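Local coordinates for protein multicopper oxidase (Pseudomonas thermotolerans, PDB 6VOW) that probably oxidises phenolic, lignin-like substrates as laccases do, passing electrons through its copper centres to reduce dioxygen to water, at residues E379-Q385 with L417-A423; L223-N228 with L262-R267. All blocks are in the same frame, centred on the assembly; numbering follows the deposited sequence.

Contact 1: E379-Q385 with L417-A423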
loop_
_atom_site.group_PDB
_atom_site.type_symbol
_atom_site.label_atom_id
_atom_site.label_comp_id
_atom_site.label_asym_id
_atom_site.label_seq_id
_atom_site.Cartn_x
_atom_site.Cartn_y
_atom_site.Cartn_z
ATOM N N GLU A 379 8.461 14.890 12.637
ATOM C CA GLU A 379 7.732 15.983 12.070
ATOM C C GLU A 379 7.906 15.876 10.576
ATOM O O GLU A 379 9.027 15.921 10.059
ATOM C CB GLU A 379 8.246 17.338 12.537
ATOM C CG GLU A 379 7.241 18.461 12.201
ATOM C CD GLU A 379 7.749 19.873 12.498
ATOM O OE1 GLU A 379 8.661 20.340 11.755
ATOM O OE2 GLU A 379 7.217 20.535 13.444
ATOM N N LEU A 380 6.809 15.733 9.874
ATOM C CA LEU A 380 6.833 15.581 8.422
ATOM C C LEU A 380 6.371 16.898 7.837
ATOM O O LEU A 380 5.229 17.220 8.017
ATOM C CB LEU A 380 5.864 14.462 8.016
ATOM C CG LEU A 380 6.090 13.102 8.669
ATOM C CD1 LEU A 380 5.135 12.123 8.066
ATOM C CD2 LEU A 380 7.468 12.613 8.376
ATOM N N ARG A 381 7.276 17.670 7.205
ATOM C CA ARG A 381 6.998 19.017 6.613
ATOM C C ARG A 381 6.992 18.926 5.068
ATOM O O ARG A 381 8.026 18.693 4.453
ATOM C CB ARG A 381 8.059 20.091 7.027
ATOM C CG ARG A 381 8.276 20.187 8.533
ATOM C CD ARG A 381 9.541 20.953 8.875
ATOM N NE ARG A 381 9.411 22.325 8.402
ATOM C CZ ARG A 381 10.415 23.126 8.109
ATOM N NH1 ARG A 381 11.683 22.737 8.255
ATOM N NH2 ARG A 381 10.146 24.342 7.665
ATOM N N ASN A 382 5.833 19.103 4.439
ATOM C CA ASN A 382 5.760 19.149 2.957
ATOM C C ASN A 382 5.937 20.624 2.629
ATOM O O ASN A 382 5.023 21.455 2.852
ATOM C CB ASN A 382 4.413 18.628 2.496
ATOM C CG ASN A 382 4.312 18.356 0.982
ATOM O OD1 ASN A 382 5.227 18.583 0.213
ATOM N ND2 ASN A 382 3.144 17.864 0.558
ATOM N N LEU A 383 7.130 20.960 2.133
ATOM C CA LEU A 383 7.423 22.303 1.642
ATOM C C LEU A 383 7.115 22.413 0.150
ATOM O O LEU A 383 7.952 22.876 -0.640
ATOM C CB LEU A 383 8.876 22.660 1.917
ATOM C CG LEU A 383 9.388 22.398 3.334
ATOM C CD1 LEU A 383 10.836 22.877 3.409
ATOM C CD2 LEU A 383 8.528 23.056 4.399
ATOM N N ALA A 384 5.903 22.000 -0.234
ATOM C CA ALA A 384 5.441 22.118 -1.618
ATOM C C ALA A 384 3.917 22.071 -1.734
ATOM O O ALA A 384 3.184 21.809 -0.757
ATOM C CB ALA A 384 6.079 21.078 -2.517
ATOM N N GLN A 385 3.464 22.335 -2.956
ATOM C CA GLN A 385 2.059 22.298 -3.303
ATOM C C GLN A 385 1.689 20.946 -3.904
ATOM O O GLN A 385 0.718 20.821 -4.662
ATOM C CB GLN A 385 1.716 23.474 -4.241
ATOM C CG GLN A 385 1.308 24.766 -3.524
ATOM C CD GLN A 385 0.445 24.548 -2.262
ATOM O OE1 GLN A 385 -0.809 24.616 -2.279
ATOM N NE2 GLN A 385 1.124 24.247 -1.158
ATOM N N LEU A 417 0.745 13.120 2.926
ATOM C CA LEU A 417 1.214 14.402 3.371
ATOM C C LEU A 417 0.788 15.471 2.414
ATOM O O LEU A 417 1.328 15.576 1.291
ATOM C CB LEU A 417 2.712 14.379 3.469
ATOM C CG LEU A 417 3.283 15.549 4.255
ATOM C CD1 LEU A 417 2.765 15.579 5.663
ATOM C CD2 LEU A 417 4.826 15.386 4.238
ATOM N N GLY A 418 -0.194 16.258 2.844
ATOM C CA GLY A 418 -0.847 17.196 1.950
ATOM C C GLY A 418 0.088 18.312 1.606
ATOM O O GLY A 418 1.220 18.393 2.116
ATOM N N LYS A 419 -0.435 19.116 0.682
ATOM C CA LYS A 419 0.171 20.308 0.155
ATOM C C LYS A 419 0.437 21.206 1.312
ATOM O O LYS A 419 -0.472 21.487 2.088
ATOM C CB LYS A 419 -0.823 21.013 -0.734
ATOM C CG LYS A 419 -1.326 20.261 -1.975
ATOM C CD LYS A 419 -2.193 21.241 -2.778
ATOM C CE LYS A 419 -2.891 20.695 -4.009
ATOM N NZ LYS A 419 -1.944 19.919 -4.860
ATOM N N ASN A 420 1.683 21.653 1.431
ATOM C CA ASN A 420 2.126 22.497 2.539
ATOM C C ASN A 420 1.734 21.996 3.907
ATOM O O ASN A 420 1.572 22.773 4.810
ATOM C CB ASN A 420 1.602 23.913 2.360
ATOM C CG ASN A 420 2.448 24.749 1.431
ATOM O OD1 ASN A 420 3.449 24.295 0.833
ATOM N ND2 ASN A 420 2.018 26.000 1.266
ATOM N N GLU A 421 1.564 20.701 4.078
ATOM C CA GLU A 421 1.138 20.211 5.368
ATOM C C GLU A 421 2.369 19.942 6.274
ATOM O O GLU A 421 3.404 19.424 5.827
ATOM C CB GLU A 421 0.272 18.962 5.188
ATOM C CG GLU A 421 -0.151 18.299 6.485
ATOM C CD GLU A 421 -1.030 17.059 6.321
ATOM O OE1 GLU A 421 -1.387 16.582 5.173
ATOM O OE2 GLU A 421 -1.383 16.558 7.423
ATOM N N THR A 422 2.255 20.284 7.562
ATOM C CA THR A 422 3.212 19.759 8.566
ATOM C C THR A 422 2.499 18.782 9.496
ATOM O O THR A 422 1.708 19.220 10.337
ATOM C CB THR A 422 3.876 20.832 9.429
ATOM O OG1 THR A 422 4.802 21.585 8.629
ATOM C CG2 THR A 422 4.630 20.186 10.610
ATOM N N ALA A 423 2.820 17.482 9.363
ATOM C CA ALA A 423 2.270 16.422 10.243
ATOM C C ALA A 423 3.319 15.803 11.235
ATOM O O ALA A 423 4.551 15.725 10.995
ATOM C CB ALA A 423 1.551 15.366 9.408
#

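Contact 2: L223-N228 with L262-R267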
loop_
_atom_site.group_PDB
_atom_site.type_symbol
_atom_site.label_atom_id
_atom_site.label_comp_id
_atom_site.label_asym_id
_atom_site.label_seq_id
_atom_site.Cartn_x
_atom_site.Cartn_y
_atom_site.Cartn_z
ATOM N N LEU A 223 -9.655 -2.608 0.537
ATOM C CA LEU A 223 -9.364 -1.682 -0.597
ATOM C C LEU A 223 -7.902 -1.453 -0.589
ATOM O O LEU A 223 -7.344 -0.966 0.413
ATOM C CB LEU A 223 -10.078 -0.386 -0.372
ATOM C CG LEU A 223 -11.555 -0.575 -0.760
ATOM C CD1 LEU A 223 -12.470 0.320 0.055
ATOM C CD2 LEU A 223 -11.690 -0.221 -2.212
ATOM N N PHE A 224 -7.277 -1.852 -1.680
ATOM C CA PHE A 224 -5.844 -1.721 -1.863
ATOM C C PHE A 224 -5.560 -0.769 -3.020
ATOM O O PHE A 224 -6.047 -0.955 -4.144
ATOM C CB PHE A 224 -5.188 -3.062 -2.219
ATOM C CG PHE A 224 -5.510 -4.194 -1.302
ATOM C CD1 PHE A 224 -6.671 -4.897 -1.438
ATOM C CD2 PHE A 224 -4.616 -4.583 -0.336
ATOM C CE1 PHE A 224 -6.898 -5.999 -0.613
ATOM C CE2 PHE A 224 -4.879 -5.612 0.537
ATOM C CZ PHE A 224 -6.006 -6.369 0.346
ATOM N N ASN A 225 -4.760 0.237 -2.751
ATOM C CA ASN A 225 -4.355 1.116 -3.843
ATOM C C ASN A 225 -3.010 0.590 -4.325
ATOM O O ASN A 225 -1.957 0.792 -3.672
ATOM C CB ASN A 225 -4.299 2.582 -3.385
ATOM C CG ASN A 225 -3.790 3.512 -4.506
ATOM O OD1 ASN A 225 -3.147 3.066 -5.467
ATOM N ND2 ASN A 225 -4.088 4.808 -4.378
ATOM N N LEU A 226 -3.046 -0.130 -5.445
ATOM C CA LEU A 226 -1.873 -0.702 -5.939
ATOM C C LEU A 226 -1.269 0.157 -7.005
ATOM O O LEU A 226 -0.353 -0.299 -7.664
ATOM C CB LEU A 226 -2.079 -2.149 -6.415
ATOM C CG LEU A 226 -2.756 -3.041 -5.413
ATOM C CD1 LEU A 226 -2.747 -4.441 -5.985
ATOM C CD2 LEU A 226 -2.029 -3.064 -4.072
ATOM N N ASP A 227 -1.669 1.424 -7.075
ATOM C CA ASP A 227 -1.197 2.297 -8.092
ATOM C C ASP A 227 0.132 2.935 -7.786
ATOM O O ASP A 227 0.454 3.132 -6.696
ATOM C CB ASP A 227 -2.194 3.369 -8.393
ATOM C CG ASP A 227 -1.933 3.981 -9.786
ATOM O OD1 ASP A 227 -2.206 3.256 -10.807
ATOM O OD2 ASP A 227 -1.351 5.138 -9.818
ATOM N N ASN A 228 0.889 3.261 -8.815
ATOM C CA ASN A 228 2.184 4.018 -8.742
ATOM C C ASN A 228 1.998 5.430 -8.297
ATOM O O ASN A 228 2.933 5.985 -7.745
ATOM C CB ASN A 228 2.827 4.189 -10.153
ATOM C CG ASN A 228 3.430 2.922 -10.718
ATOM O OD1 ASN A 228 2.875 1.851 -10.554
ATOM N ND2 ASN A 228 4.566 3.051 -11.438
ATOM N N LEU A 262 -7.422 7.698 -0.626
ATOM C CA LEU A 262 -6.626 6.500 -0.609
ATOM C C LEU A 262 -5.462 6.788 -1.491
ATOM O O LEU A 262 -5.557 6.682 -2.725
ATOM C CB LEU A 262 -7.400 5.290 -1.234
ATOM C CG LEU A 262 -6.809 3.884 -0.952
ATOM C CD1 LEU A 262 -6.924 3.702 0.500
ATOM C CD2 LEU A 262 -7.632 2.774 -1.554
ATOM N N GLY A 263 -4.381 7.173 -0.878
ATOM C CA GLY A 263 -3.129 7.317 -1.590
ATOM C C GLY A 263 -2.470 6.043 -2.076
ATOM O O GLY A 263 -2.809 4.956 -1.657
ATOM N N PRO A 264 -1.476 6.186 -2.949
ATOM C CA PRO A 264 -0.774 4.979 -3.442
ATOM C C PRO A 264 -0.177 4.204 -2.280
ATOM O O PRO A 264 0.408 4.804 -1.295
ATOM C CB PRO A 264 0.274 5.534 -4.390
ATOM C CG PRO A 264 -0.162 6.949 -4.710
ATOM C CD PRO A 264 -0.927 7.436 -3.534
ATOM N N GLY A 265 -0.437 2.900 -2.315
ATOM C CA GLY A 265 0.046 2.034 -1.245
ATOM C C GLY A 265 -0.713 2.059 0.062
ATOM O O GLY A 265 -0.306 1.417 1.042
ATOM N N MET A 266 -1.837 2.763 0.081
ATOM C CA MET A 266 -2.727 2.741 1.199
ATOM C C MET A 266 -3.822 1.747 1.032
ATOM O O MET A 266 -4.220 1.369 -0.041
ATOM C CB MET A 266 -3.323 4.133 1.446
ATOM C CG MET A 266 -2.233 5.120 1.867
ATOM S SD MET A 266 -2.897 6.793 1.923
ATOM C CE MET A 266 -3.715 6.899 3.481
ATOM N N ARG A 267 -4.335 1.332 2.157
ATOM C CA ARG A 267 -5.418 0.362 2.164
ATOM C C ARG A 267 -6.397 0.737 3.229
ATOM O O ARG A 267 -6.076 1.413 4.196
ATOM C CB ARG A 267 -4.818 -1.007 2.519
ATOM C CG ARG A 267 -3.766 -1.540 1.592
ATOM C CD ARG A 267 -2.365 -1.149 1.991
ATOM N NE ARG A 267 -1.889 -1.654 3.304
ATOM C CZ ARG A 267 -0.957 -1.036 4.013
ATOM N NH1 ARG A 267 -0.464 0.131 3.613
ATOM N NH2 ARG A 267 -0.574 -1.522 5.165
#

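Contact 1: E379-Q385 with L417-A423
Asn-382 lies over the type II turn Gly-418 to Glu-421, in a cupredoxin-type beta sandwich, where strand 375-382 ends and its antiparallel neighbour 422-428 begins. Register is fixed by the hydrogen-bonded pair Leu-380 with Ala-423, by the non-hydrogen-bonded pair Arg-381 with Thr-422, and beyond them by Asn-382 N, which gives a nearly straight bond to Glu-421 O (2.8 Å, 175° at the hydrogen).

Traced outward, the Asn-382 side chain first sets CB between two kinds of neighbour: Leu-417, whose CG and CD2 both come to 3.7 Å from it, and the carbonyl Gly-418 O. CG then turns anti to the backbone N (chi1 -168°), which carries the amide over the turn. At the tip, ND2 bonds to Gly-418 O from well above that carbonyl's plane, though the modelled length is too short to be trusted, and weakly to Leu-417 O at 3.0 Å; Tyr-386 O is a further acceptor. Glu-421 N, closing the turn, meets Gly-418 O from the opposite face. The Asn-382 side chain also touches His-388, which with Cys-439 and His-444 binds a copper ion.

On the face that carries Arg-381 and Thr-422, Arg-381 CG runs alongside Thr-422 OG1, pointing the same way, and Glu-379 CG meets Thr-422 CG2 at 3.5 Å. The loop ends are joined by Asn-420 N to Ala-384 O (2.7 Å). Beyond this, Lys-419 crosses Gln-385 at about a right angle and bends at its last torsion, bringing NZ to 2.8 Å from Gln-385 O.

Contact 2: L223-N228 with L262-R267
The amide nitrogen ND2 of Asn-225 donates to two backbone carbonyls, Leu-262 O, at the end of strand 260-262 and 2.9 Å away, and Val-230 O beyond the two segments. The Leu-262 oxygen lies in the plane of the Asn-225 amide (3° out of it), whereas ND2 stands above the Leu-262 carbonyl plane.

The other end of the same amide is fixed too: OD1 accepts from Asp-227 N at 2.7 Å, closing an Asx turn, so both ends of the group resist rotation. At the root of the side chain, CB packs against Leu-262 CG (3.7 Å). The backbone of Asn-225 adds two bonds, N to Met-266 O (3.0 Å) and O from Gly-265 N (2.9 Å). Pro-264 CB comes to 3.3 Å from Asp-227 O.

Arg-267 forms a non-hydrogen-bonded antiparallel pair with Phe-224, and its CG passes obliquely beside the ring at CD2, 3.7 Å away. Bends at chi2 and chi3 then fold the chain back, so that NH1 reaches Gly-265 O in the plane of both groups, at 2.9 Å. NE bonds to Asn-132 O, and NH2 forms a salt bridge with Asp-413, tying the start of strand 267-273 to two other parts of the chain.

An asparagine ending one strand and held over a type II turn, here Gly-263 to Met-266, thus joins the two sheets of a cupredoxin-type sandwich in a three-domain laccase fold.

How the contacts relate
Contacts 1 and 2 look like one arrangement in two cupredoxin-type domains. In each, an asparagine at a strand end meets a type II turn that begins with glycine, just after a leucine; Asn-382, Leu-417, Gly-418 and Glu-421 answer to Asn-225, Leu-262, Gly-263 and Met-266. One difference is that the Asx turn is identified only at Asn-225. The match is consistent with a shared domain ancestry. Their centres lie 19 Å apart and their nearest atoms about 7 Å, without touching. Both lie close to copper sites: the Asn-382 side chain is about 7 Å from a copper ion, the Arg-267 side chain about 8 Å from one, and Gly-265 about 6 Å from the Cu-O-Cu linkage.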